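Long-range contacts in mosquitocidal toxin (Lysinibacillus sphaericus, PDB 2VSE), which probably kills mosquito larvae by ADP-ribosylating target proteins, its enzymatic domain being joined to four ricin-B-like lectin domains: residues S779-E784 / I794-D799; S801-V806 / D826-N831. All coordinates share one frame; numbering follows the deposited sequence.

Contact 1: S779-E784 / I794-D799; sequences SYWYVE and IRNAFD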
ATOM      1  N   SER A 779      15.019 -38.306 -10.742  1.00 48.04           N
ATOM      2  CA  SER A 779      15.744 -37.470  -9.796  1.00 47.89           C
ATOM      3  C   SER A 779      15.202 -36.021  -9.698  1.00 48.29           C
ATOM      4  O   SER A 779      15.763 -35.194  -8.959  1.00 47.87           O
ATOM      5  CB  SER A 779      17.226 -37.446 -10.155  1.00 47.48           C
ATOM      6  OG  SER A 779      17.435 -36.744 -11.357  1.00 46.31           O
ATOM      7  N   TYR A 780      14.123 -35.732 -10.436  1.00 48.01           N
ATOM      8  CA  TYR A 780      13.527 -34.396 -10.471  1.00 47.77           C
ATOM      9  C   TYR A 780      12.255 -34.326  -9.657  1.00 48.04           C
ATOM     10  O   TYR A 780      11.464 -35.259  -9.651  1.00 48.56           O
ATOM     11  CB  TYR A 780      13.263 -33.955 -11.908  1.00 46.99           C
ATOM     12  CG  TYR A 780      14.508 -33.416 -12.560  1.00 47.20           C
ATOM     13  CD1 TYR A 780      14.922 -32.100 -12.341  1.00 45.39           C
ATOM     14  CD2 TYR A 780      15.296 -34.234 -13.378  1.00 47.38           C
ATOM     15  CE1 TYR A 780      16.078 -31.618 -12.916  1.00 45.73           C
ATOM     16  CE2 TYR A 780      16.444 -33.757 -13.966  1.00 44.84           C
ATOM     17  CZ  TYR A 780      16.835 -32.451 -13.728  1.00 46.24           C
ATOM     18  OH  TYR A 780      17.978 -31.975 -14.311  1.00 44.91           O
ATOM     19  N   TRP A 781      12.063 -33.217  -8.953  1.00 48.03           N
ATOM     20  CA  TRP A 781      10.912 -33.075  -8.067  1.00 47.95           C
ATOM     21  C   TRP A 781      10.294 -31.692  -8.268  1.00 48.21           C
ATOM     22  O   TRP A 781      11.016 -30.686  -8.401  1.00 48.25           O
ATOM     23  CB  TRP A 781      11.350 -33.268  -6.610  1.00 47.59           C
ATOM     24  CG  TRP A 781      12.045 -34.608  -6.411  1.00 48.56           C
ATOM     25  CD1 TRP A 781      13.369 -34.872  -6.585  1.00 47.96           C
ATOM     26  CD2 TRP A 781      11.436 -35.858  -6.037  1.00 47.64           C
ATOM     27  NE1 TRP A 781      13.621 -36.202  -6.351  1.00 48.75           N
ATOM     28  CE2 TRP A 781      12.458 -36.828  -6.009  1.00 47.45           C
ATOM     29  CE3 TRP A 781      10.126 -36.246  -5.726  1.00 48.14           C
ATOM     30  CZ2 TRP A 781      12.223 -38.163  -5.667  1.00 47.95           C
ATOM     31  CZ3 TRP A 781       9.884 -37.585  -5.396  1.00 47.50           C
ATOM     32  CH2 TRP A 781      10.930 -38.520  -5.362  1.00 47.34           C
ATOM     33  N   TYR A 782       8.966 -31.644  -8.336  1.00 47.75           N
ATOM     34  CA  TYR A 782       8.254 -30.374  -8.285  1.00 47.71           C
ATOM     35  C   TYR A 782       8.008 -30.054  -6.822  1.00 48.19           C
ATOM     36  O   TYR A 782       7.644 -30.951  -6.020  1.00 48.24           O
ATOM     37  CB  TYR A 782       6.915 -30.455  -9.011  1.00 47.28           C
ATOM     38  CG  TYR A 782       7.034 -30.885 -10.451  1.00 47.66           C
ATOM     39  CD1 TYR A 782       7.456 -29.985 -11.448  1.00 47.72           C
ATOM     40  CD2 TYR A 782       6.748 -32.196 -10.823  1.00 46.80           C
ATOM     41  CE1 TYR A 782       7.576 -30.396 -12.778  1.00 46.53           C
ATOM     42  CE2 TYR A 782       6.858 -32.603 -12.139  1.00 46.20           C
ATOM     43  CZ  TYR A 782       7.271 -31.715 -13.102  1.00 46.30           C
ATOM     44  OH  TYR A 782       7.346 -32.158 -14.399  1.00 47.85           O
ATOM     45  N   VAL A 783       8.223 -28.791  -6.468  1.00 47.65           N
ATOM     46  CA  VAL A 783       7.934 -28.314  -5.132  1.00 47.54           C
ATOM     47  C   VAL A 783       6.749 -27.352  -5.234  1.00 47.74           C
ATOM     48  O   VAL A 783       6.848 -26.287  -5.811  1.00 47.98           O
ATOM     49  CB  VAL A 783       9.203 -27.688  -4.497  1.00 47.67           C
ATOM     50  CG1 VAL A 783       8.947 -27.212  -3.097  1.00 46.55           C
ATOM     51  CG2 VAL A 783      10.343 -28.699  -4.505  1.00 46.53           C
ATOM     52  N   GLU A 784       5.609 -27.752  -4.690  1.00 48.23           N
ATOM     53  CA  GLU A 784       4.350 -27.043  -4.943  1.00 47.89           C
ATOM     54  C   GLU A 784       3.751 -26.576  -3.637  1.00 47.56           C
ATOM     55  O   GLU A 784       3.504 -27.388  -2.751  1.00 48.32           O
ATOM     56  CB  GLU A 784       3.362 -27.963  -5.672  1.00 47.31           C
ATOM     57  CG  GLU A 784       3.917 -28.573  -6.969  1.00 47.98           C
ATOM     58  CD  GLU A 784       3.021 -29.655  -7.592  1.00 48.87           C
ATOM     59  OE1 GLU A 784       2.105 -30.184  -6.918  1.00 49.74           O
ATOM     60  OE2 GLU A 784       3.235 -29.967  -8.790  1.00 49.87           O
ATOM     61  N   ILE A 794       6.028 -32.250  -2.494  1.00 48.38           N
ATOM     62  CA  ILE A 794       7.189 -32.561  -3.275  1.00 48.01           C
ATOM     63  C   ILE A 794       6.817 -33.756  -4.133  1.00 48.40           C
ATOM     64  O   ILE A 794       6.733 -34.888  -3.633  1.00 48.54           O
ATOM     65  CB  ILE A 794       8.398 -32.886  -2.380  1.00 48.09           C
ATOM     66  CG1 ILE A 794       8.676 -31.725  -1.417  1.00 47.27           C
ATOM     67  CG2 ILE A 794       9.601 -33.230  -3.247  1.00 46.83           C
ATOM     68  CD1 ILE A 794       9.673 -32.035  -0.298  1.00 47.44           C
ATOM     69  N   ARG A 795       6.609 -33.489  -5.420  1.00 48.33           N
ATOM     70  CA  ARG A 795       6.034 -34.435  -6.351  1.00 48.20           C
ATOM     71  C   ARG A 795       7.070 -34.847  -7.384  1.00 48.69           C
ATOM     72  O   ARG A 795       7.788 -33.999  -7.925  1.00 49.41           O
ATOM     73  CB  ARG A 795       4.844 -33.767  -7.020  1.00 47.90           C
ATOM     74  CG  ARG A 795       4.168 -34.527  -8.122  1.00 46.13           C
ATOM     75  CD  ARG A 795       3.256 -33.565  -8.872  1.00 48.12           C
ATOM     76  NE  ARG A 795       2.293 -32.912  -7.983  1.00 48.17           N
ATOM     77  CZ  ARG A 795       1.238 -33.531  -7.448  1.00 49.52           C
ATOM     78  NH1 ARG A 795       0.998 -34.823  -7.706  1.00 46.19           N
ATOM     79  NH2 ARG A 795       0.413 -32.859  -6.657  1.00 48.89           N
ATOM     80  N   ASN A 796       7.133 -36.143  -7.672  1.00 48.36           N
ATOM     81  CA  ASN A 796       8.105 -36.655  -8.611  1.00 48.49           C
ATOM     82  C   ASN A 796       7.823 -36.222 -10.040  1.00 48.48           C
ATOM     83  O   ASN A 796       6.667 -36.095 -10.418  1.00 48.98           O
ATOM     84  CB  ASN A 796       8.156 -38.173  -8.534  1.00 48.63           C
ATOM     85  CG  ASN A 796       9.312 -38.737  -9.300  1.00 49.51           C
ATOM     86  OD1 ASN A 796       9.122 -39.430 -10.288  1.00 50.11           O
ATOM     87  ND2 ASN A 796      10.531 -38.404  -8.873  1.00 49.59           N
ATOM     88  N   ALA A 797       8.877 -36.030 -10.836  1.00 48.12           N
ATOM     89  CA  ALA A 797       8.723 -35.623 -12.229  1.00 47.90           C
ATOM     90  C   ALA A 797       8.577 -36.811 -13.205  1.00 47.89           C
ATOM     91  O   ALA A 797       8.016 -36.678 -14.298  1.00 47.75           O
ATOM     92  CB  ALA A 797       9.870 -34.734 -12.633  1.00 47.55           C
ATOM     93  N   PHE A 798       9.081 -37.974 -12.815  1.00 47.74           N
ATOM     94  CA  PHE A 798       8.982 -39.141 -13.679  1.00 47.61           C
ATOM     95  C   PHE A 798       7.533 -39.606 -13.745  1.00 48.02           C
ATOM     96  O   PHE A 798       7.005 -39.932 -14.814  1.00 48.40           O
ATOM     97  CB  PHE A 798       9.888 -40.286 -13.193  1.00 46.95           C
ATOM     98  CG  PHE A 798       9.804 -41.516 -14.054  1.00 46.08           C
ATOM     99  CD1 PHE A 798      10.523 -41.593 -15.256  1.00 45.34           C
ATOM    100  CD2 PHE A 798       8.979 -42.579 -13.692  1.00 43.51           C
ATOM    101  CE1 PHE A 798      10.432 -42.735 -16.093  1.00 43.72           C
ATOM    102  CE2 PHE A 798       8.881 -43.713 -14.503  1.00 44.54           C
ATOM    103  CZ  PHE A 798       9.614 -43.792 -15.717  1.00 44.95           C
ATOM    104  N   ASP A 799       6.908 -39.670 -12.578  1.00 47.93           N
ATOM    105  CA  ASP A 799       5.511 -40.029 -12.471  1.00 48.25           C
ATOM    106  C   ASP A 799       4.881 -39.036 -11.511  1.00 48.27           C
ATOM    107  O   ASP A 799       5.126 -39.091 -10.308  1.00 48.37           O
ATOM    108  CB  ASP A 799       5.341 -41.462 -11.947  1.00 48.03           C
ATOM    109  CG  ASP A 799       3.894 -41.933 -11.999  1.00 48.24           C
ATOM    110  OD1 ASP A 799       2.987 -41.097 -11.846  1.00 46.57           O
ATOM    111  OD2 ASP A 799       3.653 -43.143 -12.205  1.00 50.84           O
TER
HETATM  112  O   HOH W   1       7.027 -34.550 -15.421  1.00 37.28           O
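R795 and E784 meet in a lopsided salt bridge: two guanidinium nitrogens converge on one carboxylate oxygen. R795 NE lies 2.9 Å and R795 NH2 3.2 Å from E784 OE1. OE1 sits in the guanidinium plane, but NE reaches it from above the carboxylate plane and NH2 on the syn side; the two planes are turned 39° apart. The bend in the arginine chain at chi3 (-56°) turns this flank of the group to the glutamate. NH1 is left for T800 O, NH2 also pairs with D571, and E784 OE2 bonds Y590 OH. On the same side of the hairpin formed by strands 780-786 and 791-796, the Y782 ring brings CE2 to 3.7 Å from A797 CB, and a water joins Y782 OH to A797 O. On the other side, N796 points ND2, which donates to R778 O, at one face of the W781 indole, toward its rim and 3.5 Å from W781 CH2, the amide steeply tilted (67°). I794 CG2 packs on W781 CB. The backbones run antiparallel, with Y782 and R795 exchanging two bonds, Y782 N to R795 O being 2.7 Å long. Where the strand ends, N796 OD1 accepts from D799 N, an Asx motif that turns the chain. One buried arginine is thus shared by two carboxylates, which probably favours its charged form, and D571 and Y590 probably tie this hairpin to the preceding trefoil-like domain.

Contact 2: S801-V806 / D826-N831; sequences SYVLDV and DNQLWN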
ATOM      1  N   SER A 801       2.115 -38.630 -10.253  1.00 48.08           N
ATOM      2  CA  SER A 801       1.059 -39.110  -9.362  1.00 48.68           C
ATOM      3  C   SER A 801       1.551 -39.257  -7.932  1.00 49.15           C
ATOM      4  O   SER A 801       0.741 -39.419  -7.012  1.00 49.42           O
ATOM      5  CB  SER A 801       0.500 -40.470  -9.826  1.00 48.43           C
ATOM      6  OG  SER A 801      -0.319 -40.350 -10.996  1.00 48.52           O
ATOM      7  N   TYR A 802       2.869 -39.210  -7.730  1.00 49.10           N
ATOM      8  CA  TYR A 802       3.430 -39.607  -6.443  1.00 48.55           C
ATOM      9  C   TYR A 802       4.196 -38.494  -5.802  1.00 48.79           C
ATOM     10  O   TYR A 802       4.895 -37.730  -6.497  1.00 48.56           O
ATOM     11  CB  TYR A 802       4.284 -40.859  -6.581  1.00 48.72           C
ATOM     12  CG  TYR A 802       3.453 -41.967  -7.119  1.00 48.89           C
ATOM     13  CD1 TYR A 802       2.485 -42.585  -6.320  1.00 47.76           C
ATOM     14  CD2 TYR A 802       3.578 -42.372  -8.448  1.00 48.59           C
ATOM     15  CE1 TYR A 802       1.679 -43.577  -6.825  1.00 47.31           C
ATOM     16  CE2 TYR A 802       2.782 -43.361  -8.961  1.00 47.05           C
ATOM     17  CZ  TYR A 802       1.836 -43.950  -8.146  1.00 48.32           C
ATOM     18  OH  TYR A 802       1.046 -44.936  -8.659  1.00 51.54           O
ATOM     19  N   VAL A 803       4.041 -38.396  -4.478  1.00 48.39           N
ATOM     20  CA  VAL A 803       4.674 -37.354  -3.690  1.00 48.49           C
ATOM     21  C   VAL A 803       5.405 -37.933  -2.456  1.00 48.97           C
ATOM     22  O   VAL A 803       5.049 -39.007  -1.945  1.00 48.90           O
ATOM     23  CB  VAL A 803       3.649 -36.269  -3.261  1.00 49.09           C
ATOM     24  CG1 VAL A 803       2.766 -35.859  -4.458  1.00 49.22           C
ATOM     25  CG2 VAL A 803       2.781 -36.739  -2.056  1.00 48.16           C
ATOM     26  N   LEU A 804       6.431 -37.232  -1.980  1.00 48.69           N
ATOM     27  CA  LEU A 804       7.161 -37.698  -0.814  1.00 48.88           C
ATOM     28  C   LEU A 804       6.206 -37.801   0.358  1.00 49.30           C
ATOM     29  O   LEU A 804       5.353 -36.934   0.546  1.00 49.11           O
ATOM     30  CB  LEU A 804       8.312 -36.770  -0.455  1.00 48.93           C
ATOM     31  CG  LEU A 804       9.443 -36.632  -1.474  1.00 49.87           C
ATOM     32  CD1 LEU A 804      10.544 -35.755  -0.878  1.00 48.20           C
ATOM     33  CD2 LEU A 804       9.963 -38.014  -1.882  1.00 48.32           C
ATOM     34  N   ASP A 805       6.369 -38.865   1.145  1.00 49.22           N
ATOM     35  CA  ASP A 805       5.402 -39.249   2.146  1.00 49.08           C
ATOM     36  C   ASP A 805       6.168 -39.970   3.259  1.00 49.17           C
ATOM     37  O   ASP A 805       6.926 -40.927   3.008  1.00 50.09           O
ATOM     38  CB  ASP A 805       4.337 -40.130   1.484  1.00 49.00           C
ATOM     39  CG  ASP A 805       3.385 -40.796   2.480  1.00 50.88           C
ATOM     40  OD1 ASP A 805       3.896 -41.447   3.430  1.00 50.80           O
ATOM     41  OD2 ASP A 805       2.129 -40.710   2.281  1.00 49.02           O
ATOM     42  N   VAL A 806       5.990 -39.509   4.492  1.00 48.88           N
ATOM     43  CA  VAL A 806       6.571 -40.193   5.655  1.00 48.25           C
ATOM     44  C   VAL A 806       5.744 -41.445   5.936  1.00 47.85           C
ATOM     45  O   VAL A 806       4.567 -41.343   6.341  1.00 47.20           O
ATOM     46  CB  VAL A 806       6.597 -39.285   6.915  1.00 48.89           C
ATOM     47  CG1 VAL A 806       7.255 -40.030   8.104  1.00 48.13           C
ATOM     48  CG2 VAL A 806       7.344 -37.977   6.619  1.00 47.65           C
ATOM     49  N   ASP A 826      -0.715 -34.521   6.541  1.00 48.40           N
ATOM     50  CA  ASP A 826       0.384 -33.821   7.195  1.00 48.62           C
ATOM     51  C   ASP A 826       1.733 -34.491   6.974  1.00 48.76           C
ATOM     52  O   ASP A 826       2.754 -33.807   6.900  1.00 48.93           O
ATOM     53  CB  ASP A 826       0.115 -33.645   8.691  1.00 48.56           C
ATOM     54  CG  ASP A 826      -0.985 -32.623   8.966  1.00 50.95           C
ATOM     55  OD1 ASP A 826      -1.371 -31.859   8.052  1.00 53.52           O
ATOM     56  OD2 ASP A 826      -1.480 -32.584  10.102  1.00 52.83           O
ATOM     57  N   ASN A 827       1.747 -35.816   6.860  1.00 48.31           N
ATOM     58  CA  ASN A 827       2.995 -36.504   6.592  1.00 47.96           C
ATOM     59  C   ASN A 827       3.375 -36.444   5.115  1.00 48.03           C
ATOM     60  O   ASN A 827       4.303 -37.137   4.715  1.00 48.30           O
ATOM     61  CB  ASN A 827       2.887 -37.955   7.029  1.00 47.81           C
ATOM     62  CG  ASN A 827       1.837 -38.686   6.258  1.00 48.00           C
ATOM     63  OD1 ASN A 827       0.696 -38.233   6.204  1.00 49.25           O
ATOM     64  ND2 ASN A 827       2.212 -39.787   5.606  1.00 47.62           N
ATOM     65  N   GLN A 828       2.659 -35.643   4.314  1.00 48.11           N
ATOM     66  CA  GLN A 828       3.003 -35.413   2.884  1.00 48.58           C
ATOM     67  C   GLN A 828       3.313 -33.939   2.587  1.00 48.65           C
ATOM     68  O   GLN A 828       3.535 -33.561   1.434  1.00 48.35           O
ATOM     69  CB  GLN A 828       1.882 -35.877   1.946  1.00 48.49           C
ATOM     70  CG  GLN A 828       1.476 -37.322   2.179  1.00 49.04           C
ATOM     71  CD  GLN A 828       0.298 -37.723   1.352  1.00 48.43           C
ATOM     72  OE1 GLN A 828      -0.712 -36.994   1.262  1.00 49.85           O
ATOM     73  NE2 GLN A 828       0.400 -38.895   0.742  1.00 46.23           N
ATOM     74  N   LEU A 829       3.328 -33.119   3.637  1.00 48.80           N
ATOM     75  CA  LEU A 829       3.544 -31.680   3.511  1.00 48.81           C
ATOM     76  C   LEU A 829       4.874 -31.263   4.162  1.00 49.33           C
ATOM     77  O   LEU A 829       5.260 -31.793   5.208  1.00 49.86           O
ATOM     78  CB  LEU A 829       2.354 -30.900   4.089  1.00 48.03           C
ATOM     79  CG  LEU A 829       1.114 -30.983   3.168  1.00 48.43           C
ATOM     80  CD1 LEU A 829      -0.168 -30.869   3.958  1.00 47.42           C
ATOM     81  CD2 LEU A 829       1.139 -29.943   2.017  1.00 46.79           C
ATOM     82  N   TRP A 830       5.565 -30.310   3.546  1.00 49.23           N
ATOM     83  CA  TRP A 830       6.947 -30.035   3.913  1.00 49.66           C
ATOM     84  C   TRP A 830       7.233 -28.557   4.037  1.00 50.15           C
ATOM     85  O   TRP A 830       6.608 -27.733   3.371  1.00 50.41           O
ATOM     86  CB  TRP A 830       7.882 -30.653   2.873  1.00 49.66           C
ATOM     87  CG  TRP A 830       7.631 -32.120   2.697  1.00 49.80           C
ATOM     88  CD1 TRP A 830       6.798 -32.713   1.789  1.00 49.62           C
ATOM     89  CD2 TRP A 830       8.192 -33.174   3.483  1.00 48.75           C
ATOM     90  NE1 TRP A 830       6.825 -34.084   1.953  1.00 49.87           N
ATOM     91  CE2 TRP A 830       7.673 -34.390   2.985  1.00 48.83           C
ATOM     92  CE3 TRP A 830       9.094 -33.209   4.557  1.00 49.31           C
ATOM     93  CZ2 TRP A 830       8.021 -35.629   3.525  1.00 49.12           C
ATOM     94  CZ3 TRP A 830       9.439 -34.446   5.097  1.00 49.94           C
ATOM     95  CH2 TRP A 830       8.904 -35.636   4.574  1.00 49.85           C
ATOM     96  N   ASN A 831       8.168 -28.226   4.922  1.00 50.39           N
ATOM     97  CA  ASN A 831       8.736 -26.885   5.000  1.00 50.21           C
ATOM     98  C   ASN A 831      10.176 -26.930   4.530  1.00 49.98           C
ATOM     99  O   ASN A 831      10.839 -27.974   4.614  1.00 50.24           O
ATOM    100  CB  ASN A 831       8.737 -26.359   6.420  1.00 50.32           C
ATOM    101  CG  ASN A 831       7.427 -26.605   7.146  1.00 53.17           C
ATOM    102  OD1 ASN A 831       6.422 -25.940   6.886  1.00 55.60           O
ATOM    103  ND2 ASN A 831       7.447 -27.538   8.101  1.00 54.01           N
TER
HETATM  104  O   HOH W   2       4.981 -34.364  -0.683  1.00 27.74           O
HETATM  105  O   HOH W   3       0.104 -40.778   3.715  1.00 22.20           O
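D805 turns CG anti to its own nitrogen (chi1 170°), which carries the carboxylate across to the amides of N827 and Q828. N827 instead sets CG between the backbone N and the carbonyl carbon (chi1 63°), which brings its amide to V806. There N827 ND2 donates to V806 O at 2.9 Å, approaching 30° out of the carbonyl plane, while V806 N returns a nearly straight bond of 2.9 Å to N827 O. One asparagine thus grips both backbone polar groups of a single strand residue. Q828 NE2 reaches the anti lone pair of D805 OD2 at 2.9 Å, with the amide plane almost perpendicular to the carboxylate; it also donates to Q821 O, while Q828 OE1 takes the backbone N of Y823 and N825. A water links D805 OD2 with N827 ND2, so the carboxylate is held from two directions. Two residues on from Q828 stands W830, in the Q-x-W motif of ricin-B-type beta-trefoils, here Q828-L829-W830, in which the glutamine braces the turn and the tryptophan enters the hydrophobic core. W830 CH2 lies 3.5 Å from V806 CG2. At the NE1 edge of the indole, L804 O lies in the ring plane, and a second water accepts a weak bond from W830 NE1 while lying within bonding distance of L804 O and Q828 O. Out of the ring plane, L804 CB stands 3.9 Å from W830 NE1. I715 packs against the same indole, joining strand 713-717 to this part of the core, while V803 CG2 rests at 4.2 Å on the Q828 CB.

Both contacts are buried within one ricin-B-like region, their centres about 11 Å apart, and they follow one another along the chain. Strand 791-796 of contact 1 is followed, after a short turn, by strand 802-806 of contact 2, and the two are joined by probable backbone bonds, I794 O to L804 N and N796 N to Y802 O; W781 and L804 pack together beside them. Contact 1 is a regular antiparallel hairpin that carries an ion pair reaching D571. Contact 2 instead sets a strand against a 3-10 turn and relies on one backbone bond, side-chain amides, a carboxylate and waters, with the tryptophan packed beside them. I794 and W830 bring the two apolar sides together.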